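Long-range contact in periplasmic binding protein (Xylanimonas cellulosilytica, PDB 4MX8), which probably binds an iron-siderophore or a related metal-chelate solute outside the membrane and delivers it to an ABC-type importer: residues E164-V176 / V299-A313. Numbering follows the deposited sequence.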
loop_
_atom_site.group_PDB
_atom_site.type_symbol
_atom_site.label_atom_id
_atom_site.label_comp_id
_atom_site.label_asym_id
_atom_site.label_seq_id
_atom_site.Cartn_x
_atom_site.Cartn_y
_atom_site.Cartn_z
ATOM N N GLU A 164 -6.571 -15.151 -8.916
ATOM C CA GLU A 164 -5.495 -14.691 -9.767
ATOM C C GLU A 164 -4.333 -14.194 -8.909
ATOM O O GLU A 164 -3.180 -14.578 -9.124
ATOM C CB GLU A 164 -5.980 -13.582 -10.703
ATOM C CG GLU A 164 -4.891 -13.048 -11.627
ATOM C CD GLU A 164 -5.045 -11.561 -11.974
ATOM O OE1 GLU A 164 -4.004 -10.873 -12.168
ATOM O OE2 GLU A 164 -6.206 -11.093 -12.065
ATOM N N LEU A 165 -4.635 -13.349 -7.927
ATOM C CA LEU A 165 -3.591 -12.783 -7.079
ATOM C C LEU A 165 -2.862 -13.839 -6.235
ATOM O O LEU A 165 -1.668 -13.722 -5.980
ATOM C CB LEU A 165 -4.147 -11.668 -6.188
ATOM C CG LEU A 165 -4.638 -10.398 -6.875
ATOM C CD1 LEU A 165 -5.136 -9.404 -5.845
ATOM C CD2 LEU A 165 -3.528 -9.780 -7.708
ATOM N N GLU A 166 -3.572 -14.872 -5.796
ATOM C CA GLU A 166 -2.927 -15.912 -5.011
ATOM C C GLU A 166 -1.932 -16.664 -5.884
ATOM O O GLU A 166 -0.812 -16.953 -5.458
ATOM C CB GLU A 166 -3.955 -16.865 -4.405
ATOM C CG GLU A 166 -3.347 -17.891 -3.468
ATOM C CD GLU A 166 -4.392 -18.723 -2.725
ATOM O OE1 GLU A 166 -5.196 -18.121 -1.975
ATOM O OE2 GLU A 166 -4.406 -19.971 -2.882
ATOM N N ALA A 167 -2.340 -16.961 -7.114
ATOM C CA ALA A 167 -1.456 -17.606 -8.071
ATOM C C ALA A 167 -0.251 -16.727 -8.438
ATOM O O ALA A 167 0.864 -17.226 -8.593
ATOM C CB ALA A 167 -2.216 -17.991 -9.308
ATOM N N GLY A 168 -0.472 -15.427 -8.587
ATOM C CA GLY A 168 0.613 -14.516 -8.910
ATOM C C GLY A 168 1.608 -14.371 -7.774
ATOM O O GLY A 168 2.824 -14.395 -7.983
ATOM N N ILE A 169 1.087 -14.225 -6.561
ATOM C CA ILE A 169 1.931 -14.149 -5.385
ATOM C C ILE A 169 2.769 -15.423 -5.222
ATOM O O ILE A 169 3.971 -15.357 -4.970
ATOM C CB ILE A 169 1.102 -13.872 -4.145
ATOM C CG1 ILE A 169 0.660 -12.416 -4.166
ATOM C CG2 ILE A 169 1.911 -14.117 -2.905
ATOM C CD1 ILE A 169 -0.062 -12.021 -2.940
ATOM N N ALA A 170 2.142 -16.579 -5.399
ATOM C CA ALA A 170 2.867 -17.836 -5.303
ATOM C C ALA A 170 3.930 -17.931 -6.375
ATOM O O ALA A 170 5.000 -18.474 -6.126
ATOM C CB ALA A 170 1.934 -18.980 -5.401
ATOM N N GLU A 171 3.634 -17.395 -7.560
ATOM C CA GLU A 171 4.599 -17.363 -8.656
ATOM C C GLU A 171 5.839 -16.581 -8.260
ATOM O O GLU A 171 6.956 -17.051 -8.460
ATOM C CB GLU A 171 3.989 -16.742 -9.910
ATOM C CG GLU A 171 4.906 -16.779 -11.136
ATOM C CD GLU A 171 4.316 -16.044 -12.352
ATOM O OE1 GLU A 171 3.217 -15.442 -12.218
ATOM O OE2 GLU A 171 4.959 -16.055 -13.439
ATOM N N ALA A 172 5.637 -15.394 -7.687
ATOM C CA ALA A 172 6.742 -14.554 -7.240
ATOM C C ALA A 172 7.529 -15.187 -6.091
ATOM O O ALA A 172 8.760 -15.229 -6.130
ATOM C CB ALA A 172 6.247 -13.191 -6.849
ATOM N N LYS A 173 6.834 -15.676 -5.067
ATOM C CA LYS A 173 7.512 -16.394 -3.977
ATOM C C LYS A 173 8.421 -17.508 -4.516
ATOM O O LYS A 173 9.556 -17.686 -4.059
ATOM C CB LYS A 173 6.506 -16.960 -2.972
ATOM C CG LYS A 173 5.855 -15.928 -2.082
ATOM C CD LYS A 173 4.709 -16.528 -1.273
ATOM C CE LYS A 173 5.216 -17.562 -0.306
ATOM N NZ LYS A 173 4.114 -18.343 0.317
ATOM N N ALA A 174 7.925 -18.250 -5.501
ATOM C CA ALA A 174 8.752 -19.252 -6.153
ATOM C C ALA A 174 9.996 -18.603 -6.796
ATOM O O ALA A 174 11.110 -19.080 -6.600
ATOM C CB ALA A 174 7.954 -20.006 -7.156
ATOM N N ALA A 175 9.810 -17.504 -7.529
ATOM C CA ALA A 175 10.932 -16.795 -8.145
ATOM C C ALA A 175 11.983 -16.344 -7.123
ATOM O O ALA A 175 13.184 -16.496 -7.356
ATOM C CB ALA A 175 10.435 -15.622 -8.937
ATOM N N VAL A 176 11.515 -15.791 -6.003
ATOM C CA VAL A 176 12.379 -15.344 -4.912
ATOM C C VAL A 176 13.175 -16.497 -4.279
ATOM O O VAL A 176 14.390 -16.371 -4.015
ATOM C CB VAL A 176 11.538 -14.622 -3.843
ATOM C CG1 VAL A 176 12.344 -14.304 -2.598
ATOM C CG2 VAL A 176 10.973 -13.371 -4.424
ATOM N N VAL A 299 -6.159 -4.443 -5.903
ATOM C CA VAL A 299 -5.947 -5.479 -6.902
ATOM C C VAL A 299 -4.860 -5.144 -7.935
ATOM O O VAL A 299 -3.889 -5.882 -8.070
ATOM C CB VAL A 299 -7.263 -5.854 -7.600
ATOM C CG1 VAL A 299 -7.004 -6.888 -8.689
ATOM C CG2 VAL A 299 -8.270 -6.379 -6.573
ATOM N N GLU A 300 -5.008 -4.036 -8.653
ATOM C CA GLU A 300 -4.013 -3.680 -9.664
ATOM C C GLU A 300 -2.641 -3.401 -9.056
ATOM O O GLU A 300 -1.612 -3.740 -9.643
ATOM C CB GLU A 300 -4.475 -2.485 -10.496
ATOM C CG GLU A 300 -4.768 -2.825 -11.952
ATOM C CD GLU A 300 -3.590 -3.482 -12.682
ATOM O OE1 GLU A 300 -2.413 -3.097 -12.436
ATOM O OE2 GLU A 300 -3.857 -4.382 -13.517
ATOM N N THR A 301 -2.641 -2.781 -7.882
ATOM C CA THR A 301 -1.412 -2.525 -7.153
ATOM C C THR A 301 -0.664 -3.822 -6.811
ATOM O O THR A 301 0.558 -3.907 -6.980
ATOM C CB THR A 301 -1.734 -1.741 -5.871
ATOM O OG1 THR A 301 -2.293 -0.474 -6.236
ATOM C CG2 THR A 301 -0.491 -1.517 -5.016
ATOM N N THR A 302 -1.396 -4.834 -6.346
ATOM C CA THR A 302 -0.767 -6.106 -5.998
ATOM C C THR A 302 -0.176 -6.768 -7.243
ATOM O O THR A 302 0.861 -7.425 -7.171
ATOM C CB THR A 302 -1.744 -7.088 -5.308
ATOM O OG1 THR A 302 -2.303 -6.475 -4.147
ATOM C CG2 THR A 302 -1.023 -8.328 -4.868
ATOM N N ARG A 303 -0.829 -6.595 -8.388
ATOM C CA ARG A 303 -0.269 -7.112 -9.630
ATOM C C ARG A 303 1.049 -6.388 -9.921
ATOM O O ARG A 303 2.029 -7.025 -10.294
ATOM C CB ARG A 303 -1.231 -6.942 -10.813
ATOM C CG ARG A 303 -2.603 -7.568 -10.662
ATOM C CD ARG A 303 -3.397 -7.429 -11.964
ATOM N NE ARG A 303 -4.717 -8.069 -11.928
ATOM C CZ ARG A 303 -5.866 -7.400 -11.907
ATOM N NH1 ARG A 303 -5.851 -6.075 -11.917
ATOM N NH2 ARG A 303 -7.028 -8.048 -11.886
ATOM N N ILE A 304 1.070 -5.061 -9.750
ATOM C CA ILE A 304 2.294 -4.292 -9.958
ATOM C C ILE A 304 3.400 -4.800 -9.030
ATOM O O ILE A 304 4.536 -4.974 -9.447
ATOM C CB ILE A 304 2.079 -2.783 -9.753
ATOM C CG1 ILE A 304 1.184 -2.222 -10.837
ATOM C CG2 ILE A 304 3.386 -2.023 -9.770
ATOM C CD1 ILE A 304 0.807 -0.795 -10.583
HETATM N N MSE A 305 3.060 -5.047 -7.772
HETATM C CA MSE A 305 4.012 -5.648 -6.844
HETATM C C MSE A 305 4.544 -6.992 -7.350
HETATM O O MSE A 305 5.757 -7.211 -7.404
HETATM C CB MSE A 305 3.370 -5.830 -5.482
HETATM C CG MSE A 305 2.961 -4.518 -4.843
HETATM SE SE MSE A 305 2.101 -4.784 -3.133
HETATM C CE MSE A 305 2.124 -2.977 -2.527
ATOM N N ILE A 306 3.631 -7.882 -7.729
ATOM C CA ILE A 306 4.003 -9.178 -8.290
ATOM C C ILE A 306 4.980 -9.057 -9.475
ATOM O O ILE A 306 5.960 -9.793 -9.554
ATOM C CB ILE A 306 2.755 -10.014 -8.658
ATOM C CG1 ILE A 306 1.982 -10.370 -7.383
ATOM C CG2 ILE A 306 3.143 -11.274 -9.367
ATOM C CD1 ILE A 306 0.551 -10.750 -7.616
ATOM N N ASP A 307 4.748 -8.116 -10.380
ATOM C CA ASP A 307 5.669 -7.938 -11.497
ATOM C C ASP A 307 7.002 -7.426 -11.006
ATOM O O ASP A 307 8.051 -7.813 -11.517
ATOM C CB ASP A 307 5.093 -7.001 -12.559
ATOM C CG ASP A 307 4.219 -7.736 -13.569
ATOM O OD1 ASP A 307 3.750 -8.866 -13.262
ATOM O OD2 ASP A 307 4.007 -7.181 -14.674
ATOM N N ASP A 308 6.958 -6.563 -10.001
ATOM C CA ASP A 308 8.174 -5.997 -9.444
ATOM C C ASP A 308 9.031 -7.088 -8.827
ATOM O O ASP A 308 10.217 -7.173 -9.107
ATOM C CB ASP A 308 7.848 -4.921 -8.406
ATOM C CG ASP A 308 7.537 -3.574 -9.037
ATOM O OD1 ASP A 308 7.699 -3.422 -10.293
ATOM O OD2 ASP A 308 7.145 -2.665 -8.257
ATOM N N VAL A 309 8.429 -7.926 -7.991
ATOM C CA VAL A 309 9.190 -8.990 -7.363
ATOM C C VAL A 309 9.718 -9.953 -8.431
ATOM O O VAL A 309 10.873 -10.354 -8.377
ATOM C CB VAL A 309 8.364 -9.714 -6.280
ATOM C CG1 VAL A 309 9.091 -10.924 -5.756
ATOM C CG2 VAL A 309 8.053 -8.772 -5.141
ATOM N N LEU A 310 8.905 -10.272 -9.438
ATOM C CA LEU A 310 9.315 -11.229 -10.480
ATOM C C LEU A 310 10.561 -10.830 -11.272
ATOM O O LEU A 310 11.098 -11.637 -12.023
ATOM C CB LEU A 310 8.156 -11.562 -11.426
ATOM C CG LEU A 310 7.136 -12.609 -10.954
ATOM C CD1 LEU A 310 5.862 -12.578 -11.771
ATOM C CD2 LEU A 310 7.730 -13.987 -10.973
ATOM N N GLN A 311 11.027 -9.598 -11.099
ATOM C CA GLN A 311 12.281 -9.164 -11.707
ATOM C C GLN A 311 13.474 -10.015 -11.285
ATOM O O GLN A 311 14.411 -10.130 -12.064
ATOM C CB GLN A 311 12.603 -7.715 -11.358
ATOM C CG GLN A 311 11.612 -6.669 -11.825
ATOM C CD GLN A 311 11.957 -5.265 -11.305
ATOM O OE1 GLN A 311 12.735 -4.524 -11.931
ATOM N NE2 GLN A 311 11.383 -4.901 -10.154
ATOM N N VAL A 312 13.479 -10.585 -10.068
ATOM C CA VAL A 312 14.642 -11.406 -9.660
ATOM C C VAL A 312 14.902 -12.537 -10.621
ATOM O O VAL A 312 16.047 -12.950 -10.800
ATOM C CB VAL A 312 14.539 -12.074 -8.281
ATOM C CG1 VAL A 312 15.084 -11.184 -7.220
ATOM C CG2 VAL A 312 13.124 -12.533 -7.986
ATOM N N ALA A 313 13.834 -13.044 -11.223
ATOM C CA ALA A 313 13.946 -14.149 -12.159
ATOM C C ALA A 313 14.887 -13.796 -13.296
ATOM O O ALA A 313 15.570 -14.665 -13.842
ATOM C CB ALA A 313 12.591 -14.518 -12.698
#
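Arg303 NE gives a hydrogen bond of 2.9 Å to Glu164 OE1, the core of a salt bridge between the two helices. Arg303 NH2 reaches Glu164 OE2 at 3.2 Å, so the guanidinium meets the carboxylate side-on, nitrogen to oxygen twice. Both oxygens are met on their syn sides, and the two planes lie 13° apart. Glu164 CG stands anti to the backbone N (chi1 180°), and the chain bends at chi2 to bring the carboxylate to the arginine edge. Val299 CG1 lies over one guanidinium face, near the rim. In one of two modelled positions of Glu300, its OE2 makes a weak, less certain bond to Arg303 NH1. A leucine in place of Arg303 would probably leave the Glu164 carboxylate without its positive mate and free to turn. Next to this bridge, Leu165 is a knob in the hole formed by Val299, Thr302, Arg303 and Ile306. Thr302 turns its hydroxyl to Tyr137.

Helix 155-179 is consistent with the long helix that links the two lobes in TroA-like binding proteins. Helix 299-309 packs along its segment 164-176, nearly parallel; the axes come within 9.1 Å, at 20°. Helix 137-152 adds Leu141 and Leu138 beside Leu165 and Ile169. Gly168 has no side chain, and Ile306 packs against its backbone. Ile306 CD1 lies 3.8 Å from Ile169 CG1. Further along, Ala172 CB rests on Val309 CG1 at 3.8 Å, and Phe216 touches both residues. Leu310 spreads its methyls: CD1 lies against the Glu171 carboxylate, while CD2 touches Ala175 CB at 3.8 Å. Val312 CG2 packs beside Ala175 and Val176.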